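Local coordinates for peroxiredoxin (Mycobacterium tuberculosis, PDB 5EPF), which reduces hydrogen peroxide and organic hydroperoxides to water and alcohols as a thiol-specific peroxidase, protecting the cell against oxidative stress, at residues F42-P50 against V81-E89; A101-V111 against L119-I129. One frame throughout, in Å; residues are numbered along the deposited sequence.

Contact 1 (F42-P50 against V81-E89); sequences FFYPAAMTP and VRKQAKFAE. With EDO (1,2-ethanediol), chain D.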
ATOM      1  N   PHE A  42       0.065   0.877   0.901  1.00  5.79           N
ATOM      2  CA  PHE A  42      -0.389   2.211   0.538  1.00  5.49           C
ATOM      3  C   PHE A  42      -1.407   2.125  -0.592  1.00  5.61           C
ATOM      4  O   PHE A  42      -1.066   1.745  -1.720  1.00  6.39           O
ATOM      5  CB  PHE A  42       0.758   3.207   0.297  1.00  6.44           C
ATOM      6  CG  PHE A  42       1.629   2.978  -0.941  1.00  6.94           C
ATOM      7  CD1 PHE A  42       1.388   3.688  -2.119  1.00  7.26           C
ATOM      8  CD2 PHE A  42       2.750   2.157  -0.891  1.00  6.96           C
ATOM      9  CE1 PHE A  42       2.209   3.535  -3.231  1.00  8.01           C
ATOM     10  CE2 PHE A  42       3.579   1.996  -2.015  1.00  7.31           C
ATOM     11  CZ  PHE A  42       3.308   2.702  -3.165  1.00  8.03           C
ATOM     12  N   PHE A  43      -2.661   2.463  -0.273  1.00  6.22           N
ATOM     13  CA  PHE A  43      -3.740   2.515  -1.256  1.00  6.46           C
ATOM     14  C   PHE A  43      -3.667   3.861  -1.970  1.00  6.85           C
ATOM     15  O   PHE A  43      -3.660   4.922  -1.329  1.00  7.08           O
ATOM     16  CB  PHE A  43      -5.095   2.439  -0.554  1.00  7.44           C
ATOM     17  CG  PHE A  43      -5.493   1.070  -0.089  1.00  7.57           C
ATOM     18  CD1 PHE A  43      -6.294   0.249  -0.871  1.00  8.02           C
ATOM     19  CD2 PHE A  43      -5.107   0.625   1.167  1.00  7.61           C
ATOM     20  CE1 PHE A  43      -6.675  -1.021  -0.412  1.00  9.01           C
ATOM     21  CE2 PHE A  43      -5.492  -0.614   1.647  1.00  8.86           C
ATOM     22  CZ  PHE A  43      -6.278  -1.443   0.852  1.00  9.08           C
ATOM     23  N   TYR A  44      -3.673   3.820  -3.296  1.00  7.13           N
ATOM     24  CA  TYR A  44      -3.688   5.051  -4.074  1.00  7.04           C
ATOM     25  C   TYR A  44      -4.824   5.014  -5.085  1.00  7.57           C
ATOM     26  O   TYR A  44      -5.182   3.941  -5.585  1.00  8.33           O
ATOM     27  CB  TYR A  44      -2.346   5.317  -4.783  1.00  7.94           C
ATOM     28  CG  TYR A  44      -1.832   4.177  -5.650  1.00  7.50           C
ATOM     29  CD1 TYR A  44      -2.245   4.031  -6.975  1.00  8.48           C
ATOM     30  CD2 TYR A  44      -0.898   3.266  -5.147  1.00  8.89           C
ATOM     31  CE1 TYR A  44      -1.746   2.992  -7.772  1.00  8.53           C
ATOM     32  CE2 TYR A  44      -0.415   2.238  -5.926  1.00  8.59           C
ATOM     33  CZ  TYR A  44      -0.830   2.112  -7.233  1.00  8.52           C
ATOM     34  OH  TYR A  44      -0.322   1.091  -7.987  1.00  9.52           O
ATOM     35  N   PRO A  45      -5.420   6.171  -5.399  1.00  8.05           N
ATOM     36  CA  PRO A  45      -6.616   6.141  -6.271  1.00  9.11           C
ATOM     37  C   PRO A  45      -6.359   5.617  -7.674  1.00  8.56           C
ATOM     38  O   PRO A  45      -7.159   4.832  -8.195  1.00  8.43           O
ATOM     39  CB  PRO A  45      -7.119   7.601  -6.264  1.00 10.33           C
ATOM     40  CG  PRO A  45      -6.463   8.262  -5.109  1.00 11.90           C
ATOM     41  CD  PRO A  45      -5.249   7.471  -4.718  1.00  8.23           C
ATOM     42  N   ALA A  46      -5.278   6.051  -8.311  1.00  8.05           N
ATOM     43  CA  ALA A  46      -5.131   5.816  -9.742  1.00  8.50           C
ATOM     44  C   ALA A  46      -3.657   5.832 -10.110  1.00  8.22           C
ATOM     45  O   ALA A  46      -2.997   6.875 -10.030  1.00  9.70           O
ATOM     46  CB  ALA A  46      -5.899   6.864 -10.551  1.00 10.22           C
ATOM     47  N   ALA A  47      -3.165   4.684 -10.559  1.00  7.63           N
ATOM     48  CA  ALA A  47      -1.818   4.583 -11.085  1.00  7.91           C
ATOM     49  C   ALA A  47      -1.577   5.633 -12.159  1.00  8.36           C
ATOM     50  O   ALA A  47      -2.469   5.954 -12.949  1.00  9.10           O
ATOM     51  CB  ALA A  47      -1.643   3.190 -11.687  1.00  8.62           C
ATOM     52  N   MET A  48      -0.360   6.176 -12.151  0.58  8.56           N
ATOM     53  CA  MET A  48       0.225   7.043 -13.164  0.58 10.26           C
ATOM     54  C   MET A  48      -0.248   8.490 -13.107  0.58 10.30           C
ATOM     55  O   MET A  48       0.270   9.291 -13.869  0.58 10.38           O
ATOM     56  CB  MET A  48       0.120   6.483 -14.592  0.58 11.39           C
ATOM     57  CG  MET A  48       0.754   5.109 -14.689  0.58 12.00           C
ATOM     58  SD  MET A  48       0.748   4.425 -16.340  0.58 12.06           S
ATOM     59  CE  MET A  48       1.652   5.694 -17.245  0.58 12.70           C
ATOM     60  N   THR A  49      -1.177   8.848 -12.235  1.00  9.67           N
ATOM     61  CA  THR A  49      -1.585  10.241 -12.127  1.00 10.70           C
ATOM     62  C   THR A  49      -0.501  10.990 -11.367  1.00 11.32           C
ATOM     63  O   THR A  49       0.286  10.370 -10.645  1.00 12.28           O
ATOM     64  CB  THR A  49      -2.916  10.392 -11.393  1.00 13.91           C
ATOM     65  OG1 THR A  49      -2.776   9.908 -10.055  1.00 17.44           O
ATOM     66  CG2 THR A  49      -4.026   9.660 -12.154  1.00 16.12           C
ATOM     67  N   PRO A  50      -0.426  12.325 -11.491  1.00 10.72           N
ATOM     68  CA  PRO A  50       0.724  13.031 -10.887  1.00 11.31           C
ATOM     69  C   PRO A  50       0.846  12.866  -9.378  1.00 11.10           C
ATOM     70  O   PRO A  50       1.963  12.684  -8.876  1.00 11.44           O
ATOM     71  CB  PRO A  50       0.511  14.485 -11.334  1.00 12.28           C
ATOM     72  CG  PRO A  50      -0.236  14.333 -12.649  1.00 11.99           C
ATOM     73  CD  PRO A  50      -1.212  13.225 -12.360  1.00 11.31           C
ATOM     74  N   VAL A  81      -3.952  -5.250 -13.474  1.00  8.96           N
ATOM     75  CA  VAL A  81      -2.557  -5.692 -13.476  1.00  9.80           C
ATOM     76  C   VAL A  81      -1.770  -5.028 -14.598  1.00  9.73           C
ATOM     77  O   VAL A  81      -0.644  -4.568 -14.394  1.00  9.80           O
ATOM     78  CB  VAL A  81      -2.499  -7.233 -13.565  1.00 10.21           C
ATOM     79  CG1 VAL A  81      -1.090  -7.745 -13.851  1.00 11.08           C
ATOM     80  CG2 VAL A  81      -3.021  -7.857 -12.264  1.00 11.01           C
ATOM     81  N   ARG A  82      -2.344  -4.960 -15.804  1.00 10.31           N
ATOM     82  CA  ARG A  82      -1.577  -4.423 -16.926  0.55 10.92           C
ATOM     83  C   ARG A  82      -1.215  -2.956 -16.723  1.00 10.21           C
ATOM     84  O   ARG A  82      -0.153  -2.514 -17.184  1.00 11.53           O
ATOM     85  CB  ARG A  82      -2.309  -4.648 -18.255  0.55 12.35           C
ATOM     86  CG  ARG A  82      -3.546  -3.789 -18.477  0.55 14.37           C
ATOM     87  CD  ARG A  82      -4.310  -4.249 -19.731  0.55 17.29           C
ATOM     88  NE  ARG A  82      -4.853  -5.589 -19.532  0.55 19.56           N
ATOM     89  CZ  ARG A  82      -5.676  -6.212 -20.367  0.55 21.58           C
ATOM     90  NH1 ARG A  82      -6.067  -5.621 -21.491  0.55 22.92           N
ATOM     91  NH2 ARG A  82      -6.101  -7.437 -20.069  0.55 21.96           N
ATOM     92  N   LYS A  83      -2.062  -2.187 -16.027  1.00  9.54           N
ATOM     93  CA  LYS A  83      -1.716  -0.795 -15.763  1.00  9.71           C
ATOM     94  C   LYS A  83      -0.710  -0.683 -14.627  1.00  8.94           C
ATOM     95  O   LYS A  83       0.217   0.131 -14.695  1.00  9.07           O
ATOM     96  CB  LYS A  83      -2.963   0.036 -15.468  1.00  9.99           C
ATOM     97  CG  LYS A  83      -2.631   1.531 -15.382  1.00 10.98           C
ATOM     98  CD  LYS A  83      -3.860   2.424 -15.417  1.00 12.85           C
ATOM     99  CE  LYS A  83      -3.407   3.884 -15.462  1.00 13.98           C
ATOM    100  NZ  LYS A  83      -4.504   4.821 -15.747  1.00 16.17           N
ATOM    101  N   GLN A  84      -0.878  -1.493 -13.578  1.00  8.63           N
ATOM    102  CA  GLN A  84       0.132  -1.545 -12.525  1.00  8.38           C
ATOM    103  C   GLN A  84       1.488  -1.923 -13.104  1.00  8.75           C
ATOM    104  O   GLN A  84       2.513  -1.351 -12.718  1.00  8.76           O
ATOM    105  CB  GLN A  84      -0.262  -2.550 -11.434  1.00  8.50           C
ATOM    106  CG  GLN A  84      -1.633  -2.367 -10.764  1.00  8.71           C
ATOM    107  CD  GLN A  84      -1.727  -1.154  -9.856  1.00  8.64           C
ATOM    108  OE1 GLN A  84      -1.338  -0.045 -10.221  1.00  8.70           O
ATOM    109  NE2 GLN A  84      -2.270  -1.360  -8.665  1.00 10.38           N
ATOM    110  N   ALA A  85       1.509  -2.877 -14.046  1.00  8.95           N
ATOM    111  CA  ALA A  85       2.765  -3.294 -14.662  1.00  8.86           C
ATOM    112  C   ALA A  85       3.452  -2.126 -15.359  1.00  8.27           C
ATOM    113  O   ALA A  85       4.661  -1.926 -15.212  1.00  8.97           O
ATOM    114  CB  ALA A  85       2.526  -4.441 -15.645  1.00 10.42           C
ATOM    115  N   LYS A  86       2.694  -1.342 -16.134  1.00  8.58           N
ATOM    116  CA  LYS A  86       3.301  -0.204 -16.829  1.00  9.33           C
ATOM    117  C   LYS A  86       3.785   0.863 -15.852  1.00  8.52           C
ATOM    118  O   LYS A  86       4.862   1.440 -16.040  1.00  9.34           O
ATOM    119  CB  LYS A  86       2.344   0.390 -17.864  1.00 10.95           C
ATOM    120  CG  LYS A  86       3.020   1.432 -18.783  1.00 12.73           C
ATOM    121  CD  LYS A  86       4.307   0.923 -19.473  1.00 13.41           C
ATOM    122  CE  LYS A  86       4.040  -0.213 -20.418  1.00 13.73           C
ATOM    123  NZ  LYS A  86       5.264  -0.553 -21.193  1.00 13.16           N
ATOM    124  N   PHE A  87       2.999   1.148 -14.815  1.00  8.19           N
ATOM    125  CA  PHE A  87       3.387   2.135 -13.808  1.00  8.49           C
ATOM    126  C   PHE A  87       4.714   1.736 -13.171  1.00  7.99           C
ATOM    127  O   PHE A  87       5.648   2.545 -13.074  1.00  8.06           O
ATOM    128  CB  PHE A  87       2.264   2.160 -12.767  1.00  8.74           C
ATOM    129  CG  PHE A  87       2.340   3.248 -11.714  1.00  8.50           C
ATOM    130  CD1 PHE A  87       3.007   4.459 -11.905  1.00  9.14           C
ATOM    131  CD2 PHE A  87       1.645   3.051 -10.520  1.00  8.76           C
ATOM    132  CE1 PHE A  87       2.988   5.443 -10.910  1.00 10.05           C
ATOM    133  CE2 PHE A  87       1.635   4.019  -9.525  1.00  9.34           C
ATOM    134  CZ  PHE A  87       2.300   5.225  -9.727  1.00  9.92           C
ATOM    135  N   ALA A  88       4.825   0.469 -12.751  1.00  7.60           N
ATOM    136  CA  ALA A  88       6.050   0.003 -12.087  1.00  8.44           C
ATOM    137  C   ALA A  88       7.239  -0.030 -13.050  1.00  9.24           C
ATOM    138  O   ALA A  88       8.383   0.208 -12.642  1.00  9.97           O
ATOM    139  CB  ALA A  88       5.828  -1.379 -11.466  1.00  9.34           C
ATOM    140  N   GLU A  89       6.998  -0.361 -14.320  1.00  9.54           N
ATOM    141  CA  GLU A  89       8.082  -0.397 -15.303  1.00 11.24           C
ATOM    142  C   GLU A  89       8.592   1.007 -15.607  1.00 11.10           C
ATOM    143  O   GLU A  89       9.802   1.253 -15.609  1.00 12.46           O
ATOM    144  CB  GLU A  89       7.588  -1.064 -16.589  1.00 13.08           C
ATOM    145  CG  GLU A  89       8.660  -1.269 -17.646  1.00 14.24           C
ATOM    146  CD  GLU A  89       8.073  -1.705 -18.968  1.00 16.19           C
ATOM    147  OE1 GLU A  89       6.833  -1.645 -19.138  1.00 15.23           O
ATOM    148  OE2 GLU A  89       8.856  -2.085 -19.857  1.00 19.01           O
TER
HETATM  149  C1  EDO D 202      -5.048  -7.916 -16.429  1.00 24.80           C
HETATM  150  O1  EDO D 202      -4.704  -6.539 -16.590  1.00 21.44           O
HETATM  151  C2  EDO D 202      -4.194  -8.772 -17.351  1.00 28.12           C
HETATM  152  O2  EDO D 202      -2.817  -8.542 -17.060  1.00 29.61           O
HETATM  153  O   HOH W   1      -5.368   4.818 -13.215  1.00 21.11           O
HETATM  154  O   HOH W   2      -3.710   7.372 -15.079  1.00 27.79           O

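Contact 2 (A101-V111 against L119-I129); sequences AQGTVAAQFGV and LMPVKRTTFVI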
ATOM      1  N   ALA A 101      -8.956  -5.689  -8.131  1.00 11.46           N
ATOM      2  CA  ALA A 101      -9.758  -5.323  -9.299  1.00 13.23           C
ATOM      3  C   ALA A 101     -11.241  -5.189  -8.991  1.00 13.63           C
ATOM      4  O   ALA A 101     -11.949  -4.502  -9.733  1.00 14.94           O
ATOM      5  CB  ALA A 101      -9.525  -6.302 -10.457  1.00 15.08           C
ATOM      6  N   GLN A 102     -11.733  -5.822  -7.925  1.00 13.72           N
ATOM      7  CA  GLN A 102     -13.123  -5.653  -7.504  1.00 15.49           C
ATOM      8  C   GLN A 102     -13.260  -4.805  -6.243  1.00 13.96           C
ATOM      9  O   GLN A 102     -14.367  -4.656  -5.724  1.00 15.38           O
ATOM     10  CB  GLN A 102     -13.803  -7.010  -7.293  1.00 18.87           C
ATOM     11  CG  GLN A 102     -14.002  -7.825  -8.561  1.00 22.49           C
ATOM     12  CD  GLN A 102     -12.732  -8.513  -9.015  1.00 25.83           C
ATOM     13  OE1 GLN A 102     -12.040  -9.146  -8.214  1.00 27.39           O
ATOM     14  NE2 GLN A 102     -12.415  -8.390 -10.298  1.00 27.32           N
ATOM     15  N   GLY A 103     -12.172  -4.250  -5.728  1.00 11.74           N
ATOM     16  CA  GLY A 103     -12.257  -3.465  -4.510  1.00 12.28           C
ATOM     17  C   GLY A 103     -12.494  -4.271  -3.253  1.00 10.82           C
ATOM     18  O   GLY A 103     -12.835  -3.688  -2.223  1.00 11.68           O
ATOM     19  N   THR A 104     -12.307  -5.595  -3.303  1.00 11.44           N
ATOM     20  CA  THR A 104     -12.591  -6.449  -2.152  1.00 12.47           C
ATOM     21  C   THR A 104     -11.676  -6.124  -0.976  1.00 11.06           C
ATOM     22  O   THR A 104     -12.130  -6.026   0.172  1.00 12.04           O
ATOM     23  CB  THR A 104     -12.433  -7.915  -2.572  1.00 14.49           C
ATOM     24  OG1 THR A 104     -13.344  -8.188  -3.647  1.00 16.67           O
ATOM     25  CG2 THR A 104     -12.713  -8.864  -1.404  1.00 15.20           C
ATOM     26  N   VAL A 105     -10.383  -5.933  -1.235  1.00  9.61           N
ATOM     27  CA  VAL A 105      -9.473  -5.628  -0.144  1.00  9.06           C
ATOM     28  C   VAL A 105      -9.677  -4.194   0.325  1.00  8.93           C
ATOM     29  O   VAL A 105      -9.662  -3.911   1.530  1.00  9.54           O
ATOM     30  CB  VAL A 105      -8.020  -5.964  -0.538  1.00  9.32           C
ATOM     31  CG1 VAL A 105      -7.055  -5.592   0.578  1.00  9.74           C
ATOM     32  CG2 VAL A 105      -7.890  -7.460  -0.859  1.00 10.81           C
ATOM     33  N   ALA A 106      -9.933  -3.275  -0.608  1.00  9.35           N
ATOM     34  CA  ALA A 106     -10.288  -1.913  -0.212  1.00  9.12           C
ATOM     35  C   ALA A 106     -11.481  -1.915   0.744  1.00  9.59           C
ATOM     36  O   ALA A 106     -11.491  -1.183   1.743  1.00 10.28           O
ATOM     37  CB  ALA A 106     -10.592  -1.078  -1.457  1.00 10.51           C
ATOM     38  N   ALA A 107     -12.504  -2.723   0.445  1.00 10.23           N
ATOM     39  CA  ALA A 107     -13.660  -2.821   1.330  1.00 10.95           C
ATOM     40  C   ALA A 107     -13.258  -3.343   2.705  1.00 11.27           C
ATOM     41  O   ALA A 107     -13.742  -2.848   3.732  1.00 12.48           O
ATOM     42  CB  ALA A 107     -14.735  -3.713   0.700  1.00 12.01           C
ATOM     43  N   GLN A 108     -12.364  -4.336   2.746  1.00 10.74           N
ATOM     44  CA  GLN A 108     -11.892  -4.848   4.027  0.55 11.68           C
ATOM     45  C   GLN A 108     -11.257  -3.741   4.863  1.00 11.95           C
ATOM     46  O   GLN A 108     -11.427  -3.702   6.083  1.00 14.11           O
ATOM     47  CB  GLN A 108     -10.892  -5.980   3.794  0.55 12.91           C
ATOM     48  CG  GLN A 108     -10.172  -6.414   5.049  0.55 14.73           C
ATOM     49  CD  GLN A 108      -8.941  -7.267   4.784  0.55 15.95           C
ATOM     50  OE1 GLN A 108      -8.225  -7.622   5.713  0.55 16.27           O
ATOM     51  NE2 GLN A 108      -8.681  -7.581   3.521  0.55 16.99           N
ATOM     52  N   PHE A 109     -10.523  -2.825   4.224  1.00  9.80           N
ATOM     53  CA  PHE A 109      -9.853  -1.730   4.915  1.00 10.41           C
ATOM     54  C   PHE A 109     -10.729  -0.489   5.070  1.00 11.71           C
ATOM     55  O   PHE A 109     -10.310   0.477   5.728  1.00 13.14           O
ATOM     56  CB  PHE A 109      -8.550  -1.380   4.189  1.00  9.96           C
ATOM     57  CG  PHE A 109      -7.407  -2.318   4.489  1.00  8.91           C
ATOM     58  CD1 PHE A 109      -6.448  -1.971   5.444  1.00  9.27           C
ATOM     59  CD2 PHE A 109      -7.289  -3.546   3.840  1.00  9.96           C
ATOM     60  CE1 PHE A 109      -5.377  -2.813   5.736  1.00  9.34           C
ATOM     61  CE2 PHE A 109      -6.225  -4.403   4.123  1.00 10.12           C
ATOM     62  CZ  PHE A 109      -5.270  -4.036   5.073  1.00  9.46           C
ATOM     63  N   GLY A 110     -11.937  -0.496   4.514  1.00 11.85           N
ATOM     64  CA  GLY A 110     -12.822   0.645   4.635  1.00 12.55           C
ATOM     65  C   GLY A 110     -12.488   1.810   3.735  1.00 11.61           C
ATOM     66  O   GLY A 110     -12.867   2.944   4.051  1.00 14.73           O
ATOM     67  N   VAL A 111     -11.811   1.566   2.609  1.00 10.28           N
ATOM     68  CA  VAL A 111     -11.380   2.617   1.698  1.00 10.69           C
ATOM     69  C   VAL A 111     -11.985   2.473   0.305  1.00 10.77           C
ATOM     70  O   VAL A 111     -11.611   3.213  -0.606  1.00 11.74           O
ATOM     71  CB  VAL A 111      -9.842   2.760   1.643  1.00 10.30           C
ATOM     72  CG1 VAL A 111      -9.290   3.082   3.019  1.00 12.17           C
ATOM     73  CG2 VAL A 111      -9.176   1.508   1.087  1.00 11.01           C
ATOM     74  N   LEU A 119     -17.322   0.646  -9.743  1.00 18.12           N
ATOM     75  CA  LEU A 119     -16.207   0.751  -8.818  1.00 16.44           C
ATOM     76  C   LEU A 119     -15.439   2.030  -9.124  1.00 16.53           C
ATOM     77  O   LEU A 119     -15.075   2.277 -10.278  1.00 18.66           O
ATOM     78  CB  LEU A 119     -15.305  -0.466  -9.002  1.00 15.35           C
ATOM     79  CG  LEU A 119     -14.112  -0.565  -8.055  1.00 15.69           C
ATOM     80  CD1 LEU A 119     -14.554  -0.663  -6.583  1.00 16.43           C
ATOM     81  CD2 LEU A 119     -13.261  -1.766  -8.467  1.00 15.90           C
ATOM     82  N   MET A 120     -15.206   2.844  -8.104  1.00 14.62           N
ATOM     83  CA  MET A 120     -14.487   4.095  -8.243  0.71 14.10           C
ATOM     84  C   MET A 120     -13.101   3.979  -7.612  1.00 12.96           C
ATOM     85  O   MET A 120     -12.790   2.997  -6.925  1.00 12.93           O
ATOM     86  CB  MET A 120     -15.278   5.210  -7.559  0.71 15.16           C
ATOM     87  CG  MET A 120     -16.620   5.482  -8.227  0.71 17.61           C
ATOM     88  SD  MET A 120     -16.480   6.017  -9.944  0.71 19.60           S
ATOM     89  CE  MET A 120     -16.024   7.729  -9.726  0.71 20.07           C
ATOM     90  N   PRO A 121     -12.219   4.961  -7.846  1.00 12.03           N
ATOM     91  CA  PRO A 121     -10.891   4.915  -7.211  1.00 11.97           C
ATOM     92  C   PRO A 121     -10.987   4.900  -5.693  1.00 11.61           C
ATOM     93  O   PRO A 121     -11.856   5.539  -5.084  1.00 12.47           O
ATOM     94  CB  PRO A 121     -10.222   6.202  -7.708  1.00 12.93           C
ATOM     95  CG  PRO A 121     -10.841   6.427  -9.076  1.00 13.22           C
ATOM     96  CD  PRO A 121     -12.292   6.015  -8.889  1.00 13.88           C
ATOM     97  N   VAL A 122     -10.067   4.161  -5.070  1.00 10.99           N
ATOM     98  CA  VAL A 122     -10.052   4.079  -3.604  1.00 10.48           C
ATOM     99  C   VAL A 122      -9.717   5.434  -2.999  1.00 10.38           C
ATOM    100  O   VAL A 122      -9.152   6.322  -3.648  1.00 11.54           O
ATOM    101  CB  VAL A 122      -9.053   3.018  -3.117  1.00 10.67           C
ATOM    102  CG1 VAL A 122      -9.483   1.631  -3.569  1.00 11.83           C
ATOM    103  CG2 VAL A 122      -7.620   3.346  -3.560  1.00 11.42           C
ATOM    104  N   LYS A 123     -10.039   5.575  -1.715  1.00 11.07           N
ATOM    105  CA  LYS A 123      -9.608   6.728  -0.939  1.00 11.55           C
ATOM    106  C   LYS A 123      -8.140   6.528  -0.544  1.00 10.44           C
ATOM    107  O   LYS A 123      -7.773   5.475  -0.024  1.00 11.97           O
ATOM    108  CB  LYS A 123     -10.493   6.824   0.309  1.00 15.42           C
ATOM    109  CG  LYS A 123     -10.236   7.994   1.222  1.00 18.92           C
ATOM    110  CD  LYS A 123     -11.268   8.046   2.352  1.00 22.86           C
ATOM    111  CE  LYS A 123     -11.083   9.281   3.197  1.00 25.41           C
ATOM    112  NZ  LYS A 123     -12.173   9.403   4.210  1.00 27.42           N
ATOM    113  N   ARG A 124      -7.299   7.531  -0.805  1.00  9.66           N
ATOM    114  CA  ARG A 124      -5.853   7.433  -0.580  1.00 10.38           C
ATOM    115  C   ARG A 124      -5.535   7.263   0.906  1.00  9.37           C
ATOM    116  O   ARG A 124      -5.770   8.176   1.699  1.00 10.14           O
ATOM    117  CB  ARG A 124      -5.150   8.684  -1.115  1.00 10.95           C
ATOM    118  CG  ARG A 124      -3.634   8.588  -1.055  1.00 12.38           C
ATOM    119  CD  ARG A 124      -2.871   9.851  -1.504  1.00 15.03           C
ATOM    120  NE  ARG A 124      -3.334  10.414  -2.777  1.00 18.53           N
ATOM    121  CZ  ARG A 124      -2.886  10.077  -3.987  1.00 20.26           C
ATOM    122  NH1 ARG A 124      -1.936   9.159  -4.133  1.00 20.39           N
ATOM    123  NH2 ARG A 124      -3.386  10.666  -5.073  1.00 20.87           N
ATOM    124  N   THR A 125      -4.992   6.113   1.294  1.00  7.64           N
ATOM    125  CA  THR A 125      -4.828   5.760   2.700  1.00  6.88           C
ATOM    126  C   THR A 125      -3.689   4.765   2.805  1.00  7.05           C
ATOM    127  O   THR A 125      -3.608   3.843   1.991  1.00  7.01           O
ATOM    128  CB  THR A 125      -6.100   5.090   3.251  1.00  7.25           C
ATOM    129  OG1 THR A 125      -7.276   5.755   2.768  1.00  9.23           O
ATOM    130  CG2 THR A 125      -6.112   5.095   4.753  1.00  8.03           C
ATOM    131  N   THR A 126      -2.831   4.935   3.812  1.00  6.37           N
ATOM    132  CA  THR A 126      -1.712   4.029   4.043  1.00  6.07           C
ATOM    133  C   THR A 126      -1.826   3.369   5.403  1.00  6.07           C
ATOM    134  O   THR A 126      -2.087   4.040   6.412  1.00  7.04           O
ATOM    135  CB  THR A 126      -0.394   4.787   3.921  1.00  6.63           C
ATOM    136  OG1 THR A 126      -0.316   5.344   2.601  1.00  7.28           O
ATOM    137  CG2 THR A 126       0.811   3.898   4.183  1.00  8.15           C
ATOM    138  N   PHE A 127      -1.597   2.057   5.427  1.00  5.96           N
ATOM    139  CA  PHE A 127      -1.640   1.270   6.657  1.00  5.86           C
ATOM    140  C   PHE A 127      -0.266   0.670   6.905  1.00  6.08           C
ATOM    141  O   PHE A 127       0.263  -0.049   6.048  1.00  7.54           O
ATOM    142  CB  PHE A 127      -2.686   0.158   6.526  1.00  6.91           C
ATOM    143  CG  PHE A 127      -4.075   0.691   6.293  1.00  6.89           C
ATOM    144  CD1 PHE A 127      -4.916   0.996   7.353  1.00  7.52           C
ATOM    145  CD2 PHE A 127      -4.525   0.943   4.998  1.00  7.92           C
ATOM    146  CE1 PHE A 127      -6.176   1.531   7.152  1.00  8.11           C
ATOM    147  CE2 PHE A 127      -5.803   1.480   4.776  1.00  8.10           C
ATOM    148  CZ  PHE A 127      -6.617   1.763   5.864  1.00  8.05           C
ATOM    149  N   VAL A 128       0.306   0.938   8.075  1.00  6.29           N
ATOM    150  CA  VAL A 128       1.537   0.262   8.485  1.00  6.56           C
ATOM    151  C   VAL A 128       1.114  -0.972   9.276  1.00  6.46           C
ATOM    152  O   VAL A 128       0.452  -0.848  10.315  1.00  7.74           O
ATOM    153  CB  VAL A 128       2.427   1.187   9.331  1.00  7.72           C
ATOM    154  CG1 VAL A 128       3.713   0.479   9.712  1.00  8.72           C
ATOM    155  CG2 VAL A 128       2.704   2.496   8.614  1.00  8.61           C
ATOM    156  N   ILE A 129       1.445  -2.157   8.764  1.00  6.98           N
ATOM    157  CA  ILE A 129       0.938  -3.426   9.288  1.00  7.61           C
ATOM    158  C   ILE A 129       2.099  -4.235   9.858  1.00  8.25           C
ATOM    159  O   ILE A 129       3.069  -4.526   9.150  1.00  8.69           O
ATOM    160  CB  ILE A 129       0.217  -4.224   8.188  1.00  7.72           C
ATOM    161  CG1 ILE A 129      -0.895  -3.375   7.531  1.00  8.65           C
ATOM    162  CG2 ILE A 129      -0.310  -5.571   8.755  1.00  8.91           C
ATOM    163  CD1 ILE A 129      -1.487  -3.996   6.270  1.00  9.35           C
TER
HETATM  164  O   HOH W   3     -12.345   6.048   4.726  1.00 40.18           O

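Contact 1 (F42-P50 against V81-E89)
Y44 and Q84 make the polar link between the segment that runs on from strand 39-43 and helix 81-91. Y44 OH donates to Q84 OE1 over 2.7 Å, from beside the C=O axis (105° at the oxygen) and tilted out of the carbonyl plane, while Q84 NE2 bonds the backbone carbonyl of L98. A glutamine suits this buried place because its neutral amide can both accept from Y44 and donate to L98. K83 is tied to the loop through two waters: both donate to A47 O, and K83 NZ donates to each, over 2.7 and 2.8 Å; the lysine's extended chain lets its CE lie 3.4 Å from A47 O.

The apolar part gathers round F87. Its CG stands anti to the backbone N (chi1 -172°), which carries the ring off the helix and against the loop, facing A47 and M48. M48 N sits 3.6 Å above the centre of one face, and the small A47 presses CB to within 3.5 Å of F87 CD2. The edge of F87 meets the face of Y44 in an offset edge-to-face pair, planes at 75°.

T49 holds the N-cap position before helix 50-61, its OG1 bonded back to A46 O across a type II turn. Y44 touches C52, the probable peroxidatic cysteine: this is the active-site loop of thioredoxin-fold peroxiredoxins, backed by a neighbouring helix.

Contact 2 (A101-V111 against L119-I129)
F109 meets F127 edge to face: F109 CD1 stands 3.4 Å above the centre of the F127 ring, the planes 54° apart. With CG anti to its carbonyl carbon (chi1 -79°), F109 swings that edge over F127. I129 CD1 comes to the edge of F109, 4.0 Å from CZ. The branched V111 turns CG1 towards the edge of F127 and against T125, 3.4 Å from OG1, while CG2 lies towards V122. The small A106 places CB 3.6 Å from V122 CG1, and L119 CD2 reaches A101 O at 3.3 Å.

The backbone supplies the polar link: K123 N donates to V111 O at 3.0 Å, nearly straight at 170° and in the carbonyl plane.

Further out, T125 OG1, at the start of strand 125-129, donates back to K123 O over 2.8 Å from above the carbonyl plane. G110, with positive phi, ends the helix in a Schellman motif that sends V111 back towards the sheet. At the other end N-cap G103, without a side chain, leaves room for L119 CD1. F109 and V111 thus pack helix 104-109 and its exit on strand 125-129 of the central thioredoxin-fold sheet, while L119 and V122 in the returning chain cover its first turn.

The two contacts lie in series along the chain, contact 1 closing before contact 2 opens, and their centres are about 14 Å apart. They meet in the central sheet, where strands 39-43 and 125-129 run antiparallel as neighbours; F43 N and T125 O, 2.8 Å apart, probably form one of the hydrogen bonds between them. Beyond the strands the loops touch too, with Y44 O packed on V122 CG2 and P45 on P121. F43 also meets the F109 ring, so strand 39-43 contributes to the packing in contact 2. The loop leading to C52 is thus flanked by helix 81-91 in contact 1 and by the 121-124 loop that contact 2 ties to V111.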